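Local coordinates for polysaccharide biosynthesis protein CapD (Bacillus thuringiensis HD-771, PDB 6BWC) that probably acts as an NADP-dependent short-chain dehydrogenase-type enzyme on UDP-N-acetylglucosamine in the pathway to CMP-pseudaminic acid, at residues Phe126-Ala131 and Ser166-Asn171; Ser201-Thr206 and Met231-Leu236; Lys270-Leu275 and Arg315-Asn320. The protein carries 2 engineered substitutions. All coordinates share one frame; numbering follows the deposited sequence.

Interaction 1: Phe126-Ala131 and Ser166-Asn171; sequences FTSSNA and SVRFGN. Engineered in segment 126-131: Asn130 (natural residue Asp), Ala131 (natural residue Lys). With UD1 (uridine-diphosphate-N-acetylglucosamine), chain O.
Phe126-Ser129 and Ser166-Phe169 pair as adjacent parallel strands in the central sheet of the Rossmann fold, the two strands of a beta-alpha-beta crossover through helix 138-156. Their C-terminal ends open into the sugar site. The bonding ladder climbs from Val167 N to Phe126 O (2.9 Å) through a weak Ser128 N to Val167 O bond and then Phe169 N to Ser128 O, and it outlasts the strand, since Asn130 N still donates to Phe169 O at 2.9 Å. Phe126, Ser128, Ser166 and Arg168 line one face. There Ser166 OG meets the Phe126 ring at its edge, 3.6 Å from CD2. Arg168 lays its CG against Ser129 O (3.3 Å), and a bend at chi3 (-97°) turns NE off the line of the chain; its guanidinium is taken by Glu147, Glu280 and the carbonyl of Leu275, and Ser128 OG also bonds to Glu147. On the face of Thr127 and Phe169, where the two side chains cross obliquely, helix 207-220 packs. At the end of strand 126-129, Ser129 OG accepts from Ala131 N (2.8 Å), an ST turn, and the same hydroxyl lies very close to the glucosamine O4', a probable hydrogen bond whose length is doubtful. The engineered Asn130 touches Gly170 CA through OD1 and sends a weak bond from ND2 to O6'; the engineered Ala131 places CB beside O4'. Asn171 spans sugar and diphosphate: OD1 accepts from O6' at 2.6 Å, while ND2 donates to phosphate oxygen O2B at 2.7 Å with an N-H...O angle of 155°.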
loop_
_atom_site.group_PDB
_atom_site.type_symbol
_atom_site.label_atom_id
_atom_site.label_comp_id
_atom_site.label_asym_id
_atom_site.label_seq_id
_atom_site.Cartn_x
_atom_site.Cartn_y
_atom_site.Cartn_z
ATOM N N PHE C 126 3.322 -24.829 10.145
ATOM C CA PHE C 126 3.426 -23.688 11.033
ATOM C C PHE C 126 3.886 -24.175 12.411
ATOM O O PHE C 126 3.503 -25.264 12.893
ATOM C CB PHE C 126 2.090 -22.942 11.145
ATOM C CG PHE C 126 2.121 -21.784 12.114
ATOM C CD1 PHE C 126 3.027 -20.746 11.940
ATOM C CD2 PHE C 126 1.238 -21.720 13.186
ATOM C CE1 PHE C 126 3.077 -19.676 12.818
ATOM C CE2 PHE C 126 1.276 -20.656 14.075
ATOM C CZ PHE C 126 2.206 -19.639 13.894
ATOM N N THR C 127 4.686 -23.339 13.047
ATOM C CA THR C 127 5.300 -23.653 14.303
ATOM C C THR C 127 4.667 -22.726 15.340
ATOM O O THR C 127 5.051 -21.551 15.466
ATOM C CB THR C 127 6.814 -23.496 14.124
ATOM O OG1 THR C 127 7.345 -24.752 13.698
ATOM C CG2 THR C 127 7.486 -23.108 15.348
ATOM N N SER C 128 3.665 -23.259 16.051
ATOM C CA SER C 128 2.946 -22.522 17.121
ATOM C C SER C 128 3.596 -22.827 18.444
ATOM O O SER C 128 4.517 -23.643 18.505
ATOM C CB SER C 128 1.463 -22.921 17.197
ATOM O OG SER C 128 0.762 -22.114 18.127
ATOM N N SER C 129 3.103 -22.156 19.490
ATOM C CA SER C 129 3.451 -22.438 20.888
ATOM C C SER C 129 2.253 -22.976 21.672
ATOM O O SER C 129 1.105 -22.786 21.279
ATOM C CB SER C 129 3.924 -21.162 21.563
ATOM O OG SER C 129 3.980 -21.333 22.969
ATOM N N ASN C 130 2.527 -23.612 22.812
ATOM C CA ASN C 130 1.467 -23.983 23.731
ATOM C C ASN C 130 0.920 -22.739 24.473
ATOM O O ASN C 130 -0.033 -22.818 25.252
ATOM C CB ASN C 130 1.842 -25.236 24.595
ATOM C CG ASN C 130 3.007 -25.037 25.610
ATOM O OD1 ASN C 130 3.718 -26.000 25.916
ATOM N ND2 ASN C 130 3.171 -23.844 26.163
ATOM N N ALA C 131 1.531 -21.582 24.224
ATOM C CA ALA C 131 0.991 -20.282 24.654
ATOM C C ALA C 131 -0.352 -19.892 24.026
ATOM O O ALA C 131 -1.072 -19.068 24.561
ATOM C CB ALA C 131 2.011 -19.181 24.381
ATOM N N SER C 166 -0.243 -27.392 11.752
ATOM C CA SER C 166 0.434 -26.785 12.875
ATOM C C SER C 166 1.078 -27.836 13.788
ATOM O O SER C 166 0.554 -28.919 14.010
ATOM C CB SER C 166 -0.550 -25.925 13.655
ATOM O OG SER C 166 -0.786 -24.722 12.953
ATOM N N VAL C 167 2.239 -27.491 14.303
ATOM C CA VAL C 167 2.934 -28.251 15.327
ATOM C C VAL C 167 2.771 -27.348 16.558
ATOM O O VAL C 167 2.223 -26.260 16.403
ATOM C CB VAL C 167 4.367 -28.510 14.815
ATOM C CG1 VAL C 167 5.437 -28.142 15.801
ATOM C CG2 VAL C 167 4.499 -29.946 14.372
ATOM N N ARG C 168 3.156 -27.760 17.769
ATOM C CA ARG C 168 2.920 -26.902 18.952
ATOM C C ARG C 168 3.897 -27.221 20.068
ATOM O O ARG C 168 3.838 -28.277 20.697
ATOM C CB ARG C 168 1.464 -27.045 19.422
ATOM C CG ARG C 168 0.854 -25.869 20.191
ATOM C CD ARG C 168 -0.509 -26.269 20.792
ATOM N NE ARG C 168 -1.694 -25.871 20.008
ATOM C CZ ARG C 168 -2.968 -26.178 20.306
ATOM N NH1 ARG C 168 -3.282 -26.915 21.363
ATOM N NH2 ARG C 168 -3.960 -25.744 19.547
ATOM N N PHE C 169 4.800 -26.283 20.303
ATOM C CA PHE C 169 5.978 -26.504 21.152
ATOM C C PHE C 169 5.751 -26.060 22.599
ATOM O O PHE C 169 4.892 -25.208 22.892
ATOM C CB PHE C 169 7.196 -25.679 20.646
ATOM C CG PHE C 169 7.697 -26.009 19.254
ATOM C CD1 PHE C 169 8.344 -25.022 18.519
ATOM C CD2 PHE C 169 7.571 -27.269 18.687
ATOM C CE1 PHE C 169 8.849 -25.277 17.253
ATOM C CE2 PHE C 169 8.077 -27.530 17.419
ATOM C CZ PHE C 169 8.710 -26.528 16.697
ATOM N N GLY C 170 6.582 -26.599 23.485
ATOM C CA GLY C 170 6.844 -25.969 24.778
ATOM C C GLY C 170 8.279 -25.513 24.834
ATOM O O GLY C 170 9.002 -25.629 23.863
ATOM N N ASN C 171 8.694 -25.008 25.984
ATOM C CA ASN C 171 9.953 -24.288 26.076
ATOM C C ASN C 171 11.070 -25.114 25.515
ATOM O O ASN C 171 11.350 -26.166 26.033
ATOM C CB ASN C 171 10.278 -23.896 27.521
ATOM C CG ASN C 171 9.269 -22.932 28.089
ATOM O OD1 ASN C 171 8.062 -23.186 28.031
ATOM N ND2 ASN C 171 9.742 -21.823 28.626
HETATM C "C1'" UD1 O . 9.210 -19.705 25.737
HETATM C "C2'" UD1 O . 9.119 -19.125 24.336
HETATM C "C3'" UD1 O . 7.670 -18.860 23.929
HETATM C "C4'" UD1 O . 6.772 -20.065 24.192
HETATM C "C5'" UD1 O . 7.074 -20.757 25.536
HETATM C "C6'" UD1 O . 6.405 -22.137 25.574
HETATM C "C7'" UD1 O . 11.202 -17.847 24.039
HETATM C "C8'" UD1 O . 11.862 -16.498 24.237
HETATM N "N2'" UD1 O . 9.882 -17.894 24.244
HETATM O "O1'" UD1 O . 8.597 -18.822 26.663
HETATM O "O3'" UD1 O . 7.643 -18.489 22.536
HETATM O "O4'" UD1 O . 5.408 -19.686 24.167
HETATM O "O5'" UD1 O . 8.490 -20.904 25.775
HETATM O "O6'" UD1 O . 5.893 -22.441 26.875
HETATM O "O7'" UD1 O . 11.884 -18.833 23.763
HETATM N N1 UD1 O . 12.400 -16.241 33.837
HETATM C C2 UD1 O . 13.141 -15.781 34.967
HETATM N N3 UD1 O . 14.006 -14.764 34.825
HETATM C C4 UD1 O . 14.197 -14.157 33.636
HETATM C C5 UD1 O . 13.516 -14.580 32.522
HETATM C C6 UD1 O . 12.630 -15.639 32.638
HETATM O O2 UD1 O . 12.995 -16.287 36.094
HETATM O O4 UD1 O . 15.003 -13.222 33.510
HETATM C C1B UD1 O . 11.420 -17.342 33.955
HETATM C C2B UD1 O . 10.061 -17.087 33.299
HETATM O "O2'" UD1 O . 9.154 -16.428 34.173
HETATM C C3B UD1 O . 9.596 -18.463 32.867
HETATM C C4B UD1 O . 10.905 -19.175 32.600
HETATM O O4B UD1 O . 11.938 -18.457 33.274
HETATM O O3B UD1 O . 8.892 -19.205 33.870
HETATM C C5B UD1 O . 11.248 -19.271 31.122
HETATM O O5B UD1 O . 11.436 -18.002 30.477
HETATM P PA UD1 O . 11.895 -18.088 28.941
HETATM O O1A UD1 O . 12.378 -16.764 28.399
HETATM O O2A UD1 O . 12.800 -19.301 28.701
HETATM O O3A UD1 O . 10.625 -18.657 28.122
HETATM P PB UD1 O . 9.015 -18.522 28.223
HETATM O O1B UD1 O . 8.633 -17.073 28.445
HETATM O O2B UD1 O . 8.342 -19.556 29.118
#

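Interaction 2: Ser201-Thr206 and Met231-Leu236; sequences SRFMMT and MPVISL. With UD1 (uridine-diphosphate-N-acetylglucosamine), chain O.
The carbonyl oxygen of Ile234 receives Arg202 N at 2.8 Å and, as a CA-H...O contact, the CA of Ser201. Ile234 N returns a bond of the same length to Arg202 O, making these residues the hydrogen-bonded pair of a short antiparallel ladder that Met204 N extends to Pro232 O (3.1 Å). The Arg202 side chain leaves the ladder for the substrate. Its bend at chi2 (-79°) turns CD out of line with the backbone end of the chain. Arg202 NE then donates to the diphosphate oxygen O2B at 2.8 Å, in the guanidinium plane, and the ribose O3B lies over one face of that group. NH1 is occupied by Ser201 O and by the carbonyl of Lys270, which should steady the group and leave its charge close to the phosphates. On the face of Phe203 and Val233, Val233 CG2 sits over the ring, 4.2 Å from its centroid, as a CH-pi contact, and the carbonyl O of Met231 meets the ring edge. Met231 also curls its CE to within 3.6 Å of Phe203 CB. Away from that face, Met204 and Ile234 cross at about a right angle, with Ile234 CD1 3.8 Å from Met204 CB. Strand 201-205 is the middle of three, between 171-172 and 233-235; Thr206 and Ser235 are the N-caps of helices 207-220 and 236-251, and Leu327 of helix 324-333 packs on Ile234.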
loop_
_atom_site.group_PDB
_atom_site.type_symbol
_atom_site.label_atom_id
_atom_site.label_comp_id
_atom_site.label_asym_id
_atom_site.label_seq_id
_atom_site.Cartn_x
_atom_site.Cartn_y
_atom_site.Cartn_z
ATOM N N SER C 201 5.666 -23.204 36.585
ATOM C CA SER C 201 5.982 -24.512 36.057
ATOM C C SER C 201 5.894 -24.367 34.545
ATOM O O SER C 201 5.239 -23.440 34.074
ATOM C CB SER C 201 4.981 -25.546 36.603
ATOM O OG SER C 201 3.637 -25.287 36.181
ATOM N N ARG C 202 6.547 -25.250 33.787
ATOM C CA ARG C 202 6.581 -25.141 32.323
ATOM C C ARG C 202 6.772 -26.498 31.651
ATOM O O ARG C 202 7.609 -27.292 32.101
ATOM C CB ARG C 202 7.751 -24.233 31.895
ATOM C CG ARG C 202 7.611 -22.718 32.121
ATOM C CD ARG C 202 6.758 -22.054 31.049
ATOM N NE ARG C 202 6.704 -20.595 31.206
ATOM C CZ ARG C 202 5.844 -19.925 31.977
ATOM N NH1 ARG C 202 4.928 -20.553 32.705
ATOM N NH2 ARG C 202 5.908 -18.602 32.032
ATOM N N PHE C 203 6.032 -26.761 30.570
ATOM C CA PHE C 203 6.358 -27.890 29.668
ATOM C C PHE C 203 7.629 -27.551 28.899
ATOM O O PHE C 203 7.696 -26.484 28.304
ATOM C CB PHE C 203 5.245 -28.140 28.653
ATOM C CG PHE C 203 4.073 -28.901 29.193
ATOM C CD1 PHE C 203 2.875 -28.262 29.489
ATOM C CD2 PHE C 203 4.156 -30.275 29.382
ATOM C CE1 PHE C 203 1.791 -28.978 29.976
ATOM C CE2 PHE C 203 3.073 -30.994 29.868
ATOM C CZ PHE C 203 1.892 -30.346 30.157
ATOM N N MET C 204 8.618 -28.437 28.900
ATOM C CA MET C 204 9.897 -28.191 28.218
ATOM C C MET C 204 10.352 -29.390 27.355
ATOM O O MET C 204 10.267 -30.548 27.792
ATOM C CB MET C 204 11.002 -27.800 29.228
ATOM C CG MET C 204 10.612 -26.659 30.178
ATOM S SD MET C 204 11.868 -25.694 31.067
ATOM C CE MET C 204 12.980 -25.193 29.787
ATOM N N MET C 205 10.831 -29.094 26.136
ATOM C CA MET C 205 11.272 -30.097 25.160
ATOM C C MET C 205 12.719 -29.826 24.729
ATOM O O MET C 205 13.230 -28.728 24.906
ATOM C CB MET C 205 10.310 -30.150 23.951
ATOM C CG MET C 205 10.348 -28.957 23.015
ATOM S SD MET C 205 8.891 -28.736 21.945
ATOM C CE MET C 205 8.893 -30.324 21.105
ATOM N N THR C 206 13.388 -30.853 24.206
ATOM C CA THR C 206 14.738 -30.721 23.621
ATOM C C THR C 206 14.704 -30.097 22.186
ATOM O O THR C 206 13.658 -29.990 21.525
ATOM C CB THR C 206 15.510 -32.087 23.607
ATOM O OG1 THR C 206 14.927 -33.001 22.669
ATOM C CG2 THR C 206 15.558 -32.741 25.016
ATOM N N MET C 231 5.376 -33.899 26.763
ATOM C CA MET C 231 6.578 -33.279 27.275
ATOM C C MET C 231 6.585 -33.279 28.789
ATOM O O MET C 231 5.547 -33.243 29.434
ATOM C CB MET C 231 6.710 -31.847 26.763
ATOM C CG MET C 231 6.818 -31.710 25.240
ATOM S SD MET C 231 5.857 -30.322 24.586
ATOM C CE MET C 231 6.706 -29.067 25.492
ATOM N N PRO C 232 7.774 -33.330 29.367
ATOM C CA PRO C 232 7.908 -33.299 30.803
ATOM C C PRO C 232 7.775 -31.890 31.380
ATOM O O PRO C 232 8.264 -30.916 30.792
ATOM C CB PRO C 232 9.329 -33.808 31.005
ATOM C CG PRO C 232 10.049 -33.330 29.785
ATOM C CD PRO C 232 9.067 -33.534 28.691
ATOM N N VAL C 233 7.140 -31.812 32.552
ATOM C CA VAL C 233 6.976 -30.558 33.305
ATOM C C VAL C 233 8.243 -30.225 34.057
ATOM O O VAL C 233 8.929 -31.110 34.555
ATOM C CB VAL C 233 5.780 -30.635 34.267
ATOM C CG1 VAL C 233 5.863 -29.628 35.409
ATOM C CG2 VAL C 233 4.511 -30.422 33.476
ATOM N N ILE C 234 8.555 -28.932 34.112
ATOM C CA ILE C 234 9.690 -28.469 34.872
ATOM C C ILE C 234 9.279 -27.347 35.791
ATOM O O ILE C 234 8.559 -26.431 35.391
ATOM C CB ILE C 234 10.834 -28.084 33.958
ATOM C CG1 ILE C 234 11.436 -29.397 33.437
ATOM C CG2 ILE C 234 11.861 -27.228 34.694
ATOM C CD1 ILE C 234 12.494 -29.235 32.376
ATOM N N SER C 235 9.727 -27.476 37.044
ATOM C CA SER C 235 9.591 -26.438 38.041
ATOM C C SER C 235 10.719 -25.451 37.820
ATOM O O SER C 235 11.842 -25.833 37.477
ATOM C CB SER C 235 9.659 -27.015 39.452
ATOM O OG SER C 235 10.159 -26.050 40.375
ATOM N N LEU C 236 10.411 -24.177 38.008
ATOM C CA LEU C 236 11.407 -23.131 37.869
ATOM C C LEU C 236 12.234 -23.051 39.135
ATOM O O LEU C 236 13.349 -22.533 39.103
ATOM C CB LEU C 236 10.735 -21.783 37.586
ATOM C CG LEU C 236 11.653 -20.578 37.367
ATOM C CD1 LEU C 236 12.676 -20.867 36.275
ATOM C CD2 LEU C 236 10.822 -19.361 37.027
HETATM C "C1'" UD1 O . 9.210 -19.705 25.737
HETATM C "C2'" UD1 O . 9.119 -19.125 24.336
HETATM C "C3'" UD1 O . 7.670 -18.860 23.929
HETATM C "C4'" UD1 O . 6.772 -20.065 24.192
HETATM C "C5'" UD1 O . 7.074 -20.757 25.536
HETATM C "C6'" UD1 O . 6.405 -22.137 25.574
HETATM C "C7'" UD1 O . 11.202 -17.847 24.039
HETATM C "C8'" UD1 O . 11.862 -16.498 24.237
HETATM N "N2'" UD1 O . 9.882 -17.894 24.244
HETATM O "O1'" UD1 O . 8.597 -18.822 26.663
HETATM O "O3'" UD1 O . 7.643 -18.489 22.536
HETATM O "O4'" UD1 O . 5.408 -19.686 24.167
HETATM O "O5'" UD1 O . 8.490 -20.904 25.775
HETATM O "O6'" UD1 O . 5.893 -22.441 26.875
HETATM O "O7'" UD1 O . 11.884 -18.833 23.763
HETATM N N1 UD1 O . 12.400 -16.241 33.837
HETATM C C2 UD1 O . 13.141 -15.781 34.967
HETATM N N3 UD1 O . 14.006 -14.764 34.825
HETATM C C4 UD1 O . 14.197 -14.157 33.636
HETATM C C5 UD1 O . 13.516 -14.580 32.522
HETATM C C6 UD1 O . 12.630 -15.639 32.638
HETATM O O2 UD1 O . 12.995 -16.287 36.094
HETATM O O4 UD1 O . 15.003 -13.222 33.510
HETATM C C1B UD1 O . 11.420 -17.342 33.955
HETATM C C2B UD1 O . 10.061 -17.087 33.299
HETATM O "O2'" UD1 O . 9.154 -16.428 34.173
HETATM C C3B UD1 O . 9.596 -18.463 32.867
HETATM C C4B UD1 O . 10.905 -19.175 32.600
HETATM O O4B UD1 O . 11.938 -18.457 33.274
HETATM O O3B UD1 O . 8.892 -19.205 33.870
HETATM C C5B UD1 O . 11.248 -19.271 31.122
HETATM O O5B UD1 O . 11.436 -18.002 30.477
HETATM P PA UD1 O . 11.895 -18.088 28.941
HETATM O O1A UD1 O . 12.378 -16.764 28.399
HETATM O O2A UD1 O . 12.800 -19.301 28.701
HETATM O O3A UD1 O . 10.625 -18.657 28.122
HETATM P PB UD1 O . 9.015 -18.522 28.223
HETATM O O1B UD1 O . 8.633 -17.073 28.445
HETATM O O2B UD1 O . 8.342 -19.556 29.118
#

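Interaction 3: Lys270-Leu275 and Arg315-Asn320; sequences KMYEEL and RSDNQN. With UD1 (uridine-diphosphate-N-acetylglucosamine), chain O.
Ser316 and Glu273 are joined by two bonds: Ser316 N donates to Glu273 O (3.1 Å), and Glu273 N donates back to Ser316 OG at 3.1 Å with an N-H...O angle of 153°. That hydroxyl is also bonded to Ser201 OG, which ties the pair to strand 201-205. Next comes a salt-bridge network around the Glu274 carboxylate. Lys270 NZ reaches OE1 at 3.1 Å on its anti lone pair, and is also held by the carbonyls of Ile133 and Ser134; Arg315 NE stands a long 3.9 Å from OE2, which lies well out of the guanidinium plane, so only charge links them. Both segments are loops, joined by a single backbone bridge between Glu274 and Arg315, and the first borders the nucleotide-sugar pocket: Glu273, with its CB turned from 315-320, brings CG to 3.6 Å from the sugar O6'. Farther out, Tyr272, its CG between backbone N and carbonyl carbon, packs on Arg315 and Asp317. The guanidinium lies 24° from the Tyr272 ring plane, with Arg315 NH1 near Tyr272 CZ and OH, poorly angled for a hydrogen bond to OH. The Asp317 carboxylate, 17° from the ring plane, has OD2 over one face and OD1 3.4 Å from Tyr272 CD2.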
loop_
_atom_site.group_PDB
_atom_site.type_symbol
_atom_site.label_atom_id
_atom_site.label_comp_id
_atom_site.label_asym_id
_atom_site.label_seq_id
_atom_site.Cartn_x
_atom_site.Cartn_y
_atom_site.Cartn_z
ATOM N N LYS C 270 2.193 -16.166 31.943
ATOM C CA LYS C 270 1.319 -17.202 32.508
ATOM C C LYS C 270 2.099 -18.028 33.544
ATOM O O LYS C 270 3.330 -18.154 33.454
ATOM C CB LYS C 270 0.848 -18.131 31.377
ATOM C CG LYS C 270 -0.524 -18.760 31.527
ATOM C CD LYS C 270 -0.862 -19.502 30.246
ATOM C CE LYS C 270 -2.128 -20.294 30.403
ATOM N NZ LYS C 270 -2.439 -20.959 29.125
ATOM N N MET C 271 1.370 -18.610 34.495
ATOM C CA MET C 271 1.978 -19.334 35.626
ATOM C C MET C 271 2.417 -20.736 35.268
ATOM O O MET C 271 3.450 -21.214 35.734
ATOM C CB MET C 271 1.014 -19.397 36.828
ATOM C CG MET C 271 0.983 -18.131 37.669
ATOM S SD MET C 271 2.644 -17.690 38.236
ATOM C CE MET C 271 2.342 -15.978 38.572
ATOM N N TYR C 272 1.602 -21.354 34.426
ATOM C CA TYR C 272 1.755 -22.711 33.922
ATOM C C TYR C 272 1.454 -22.571 32.440
ATOM O O TYR C 272 1.061 -21.488 31.995
ATOM C CB TYR C 272 0.722 -23.637 34.571
ATOM C CG TYR C 272 -0.659 -23.060 34.496
ATOM C CD1 TYR C 272 -1.494 -23.341 33.418
ATOM C CD2 TYR C 272 -1.105 -22.166 35.471
ATOM C CE1 TYR C 272 -2.750 -22.769 33.320
ATOM C CE2 TYR C 272 -2.353 -21.590 35.391
ATOM C CZ TYR C 272 -3.174 -21.888 34.311
ATOM O OH TYR C 272 -4.427 -21.315 34.237
ATOM N N GLU C 273 1.617 -23.642 31.674
ATOM C CA GLU C 273 1.224 -23.636 30.264
ATOM C C GLU C 273 0.285 -24.805 30.055
ATOM O O GLU C 273 -0.023 -25.509 31.009
ATOM C CB GLU C 273 2.450 -23.692 29.350
ATOM C CG GLU C 273 3.326 -22.430 29.376
ATOM C CD GLU C 273 2.727 -21.198 28.687
ATOM O OE1 GLU C 273 1.561 -21.262 28.191
ATOM O OE2 GLU C 273 3.438 -20.154 28.633
ATOM N N GLU C 274 -0.222 -24.966 28.834
ATOM C CA GLU C 274 -1.202 -26.007 28.512
ATOM C C GLU C 274 -0.962 -26.523 27.082
ATOM O O GLU C 274 -0.633 -25.755 26.190
ATOM C CB GLU C 274 -2.646 -25.465 28.662
ATOM C CG GLU C 274 -2.971 -24.762 29.988
ATOM C CD GLU C 274 -4.408 -24.254 30.074
ATOM O OE1 GLU C 274 -4.660 -23.067 29.770
ATOM O OE2 GLU C 274 -5.304 -25.038 30.448
ATOM N N LEU C 275 -1.132 -27.827 26.884
ATOM C CA LEU C 275 -0.908 -28.474 25.582
ATOM C C LEU C 275 -2.130 -28.348 24.672
ATOM O O LEU C 275 -1.995 -28.443 23.439
ATOM C CB LEU C 275 -0.607 -29.969 25.764
ATOM C CG LEU C 275 0.476 -30.410 26.760
ATOM C CD1 LEU C 275 0.415 -31.919 26.943
ATOM C CD2 LEU C 275 1.862 -29.943 26.314
ATOM N N ARG C 315 -2.383 -29.452 31.918
ATOM C CA ARG C 315 -1.549 -28.316 32.336
ATOM C C ARG C 315 -0.245 -28.733 32.959
ATOM O O ARG C 315 -0.127 -29.856 33.453
ATOM C CB ARG C 315 -2.215 -27.495 33.416
ATOM C CG ARG C 315 -3.704 -27.331 33.345
ATOM C CD ARG C 315 -4.123 -26.438 34.499
ATOM N NE ARG C 315 -5.440 -25.906 34.229
ATOM C CZ ARG C 315 -5.907 -24.760 34.691
ATOM N NH1 ARG C 315 -5.167 -23.995 35.493
ATOM N NH2 ARG C 315 -7.138 -24.389 34.344
ATOM N N SER C 316 0.681 -27.770 33.014
ATOM C CA SER C 316 1.989 -27.924 33.672
ATOM C C SER C 316 1.961 -27.878 35.222
ATOM O O SER C 316 2.862 -28.447 35.861
ATOM C CB SER C 316 3.027 -26.908 33.114
ATOM O OG SER C 316 2.962 -25.611 33.682
ATOM N N ASP C 317 0.962 -27.206 35.814
ATOM C CA ASP C 317 0.704 -27.325 37.264
ATOM C C ASP C 317 -0.133 -28.572 37.655
ATOM O O ASP C 317 -0.263 -28.863 38.856
ATOM C CB ASP C 317 0.102 -26.032 37.870
ATOM C CG ASP C 317 -1.291 -25.651 37.302
ATOM O OD1 ASP C 317 -1.827 -24.615 37.749
ATOM O OD2 ASP C 317 -1.850 -26.325 36.413
ATOM N N ASN C 318 -0.657 -29.300 36.655
ATOM C CA ASN C 318 -1.573 -30.437 36.833
ATOM C C ASN C 318 -0.948 -31.766 36.423
ATOM O O ASN C 318 -1.656 -32.723 36.083
ATOM C CB ASN C 318 -2.832 -30.196 35.994
ATOM C CG ASN C 318 -3.929 -31.218 36.254
ATOM O OD1 ASN C 318 -4.342 -31.422 37.395
ATOM N ND2 ASN C 318 -4.407 -31.868 35.199
ATOM N N GLN C 319 0.385 -31.805 36.458
ATOM C CA GLN C 319 1.187 -32.997 36.127
ATOM C C GLN C 319 2.539 -32.890 36.844
ATOM O O GLN C 319 3.150 -31.808 36.898
ATOM C CB GLN C 319 1.375 -33.114 34.605
ATOM C CG GLN C 319 2.537 -33.973 34.104
ATOM C CD GLN C 319 2.909 -33.666 32.653
ATOM O OE1 GLN C 319 4.097 -33.654 32.273
ATOM N NE2 GLN C 319 1.892 -33.419 31.824
ATOM N N ASN C 320 3.007 -34.026 37.351
ATOM C CA ASN C 320 4.223 -34.082 38.155
ATOM C C ASN C 320 5.475 -33.672 37.405
ATOM O O ASN C 320 5.742 -34.128 36.294
ATOM C CB ASN C 320 4.376 -35.479 38.762
ATOM C CG ASN C 320 3.317 -35.750 39.812
ATOM O OD1 ASN C 320 2.924 -34.842 40.529
ATOM N ND2 ASN C 320 2.823 -36.968 39.885
HETATM C "C1'" UD1 O . 9.210 -19.705 25.737
HETATM C "C2'" UD1 O . 9.119 -19.125 24.336
HETATM C "C3'" UD1 O . 7.670 -18.860 23.929
HETATM C "C4'" UD1 O . 6.772 -20.065 24.192
HETATM C "C5'" UD1 O . 7.074 -20.757 25.536
HETATM C "C6'" UD1 O . 6.405 -22.137 25.574
HETATM C "C7'" UD1 O . 11.202 -17.847 24.039
HETATM C "C8'" UD1 O . 11.862 -16.498 24.237
HETATM N "N2'" UD1 O . 9.882 -17.894 24.244
HETATM O "O1'" UD1 O . 8.597 -18.822 26.663
HETATM O "O3'" UD1 O . 7.643 -18.489 22.536
HETATM O "O4'" UD1 O . 5.408 -19.686 24.167
HETATM O "O5'" UD1 O . 8.490 -20.904 25.775
HETATM O "O6'" UD1 O . 5.893 -22.441 26.875
HETATM O "O7'" UD1 O . 11.884 -18.833 23.763
HETATM N N1 UD1 O . 12.400 -16.241 33.837
HETATM C C2 UD1 O . 13.141 -15.781 34.967
HETATM N N3 UD1 O . 14.006 -14.764 34.825
HETATM C C4 UD1 O . 14.197 -14.157 33.636
HETATM C C5 UD1 O . 13.516 -14.580 32.522
HETATM C C6 UD1 O . 12.630 -15.639 32.638
HETATM O O2 UD1 O . 12.995 -16.287 36.094
HETATM O O4 UD1 O . 15.003 -13.222 33.510
HETATM C C1B UD1 O . 11.420 -17.342 33.955
HETATM C C2B UD1 O . 10.061 -17.087 33.299
HETATM O "O2'" UD1 O . 9.154 -16.428 34.173
HETATM C C3B UD1 O . 9.596 -18.463 32.867
HETATM C C4B UD1 O . 10.905 -19.175 32.600
HETATM O O4B UD1 O . 11.938 -18.457 33.274
HETATM O O3B UD1 O . 8.892 -19.205 33.870
HETATM C C5B UD1 O . 11.248 -19.271 31.122
HETATM O O5B UD1 O . 11.436 -18.002 30.477
HETATM P PA UD1 O . 11.895 -18.088 28.941
HETATM O O1A UD1 O . 12.378 -16.764 28.399
HETATM O O2A UD1 O . 12.800 -19.301 28.701
HETATM O O3A UD1 O . 10.625 -18.657 28.122
HETATM P PB UD1 O . 9.015 -18.522 28.223
HETATM O O1B UD1 O . 8.633 -17.073 28.445
HETATM O O2B UD1 O . 8.342 -19.556 29.118
#

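In the fold
Interaction 1 lies in the buried core, near the centre of the chain, and interaction 2 is also buried but farther out; interaction 3, its centre about 18 Å from that of the chain, is only partly buried. The chemistry follows this order: parallel strand pairing in the main sheet, an antiparallel pair with apolar packing in the small sheet, and charged or polar side chains between two loops. All three border the same UDP-N-acetylglucosamine. They are joined directly: Asn171 pairs through its backbone with Phe203 and Met205, bringing 166-171 beside 201-206, and the engineered Asn130 packs on Glu273 and Glu274. Interactions 2 and 3 sit closest, with centres about 9 Å apart, and Val233 packs against Ser316.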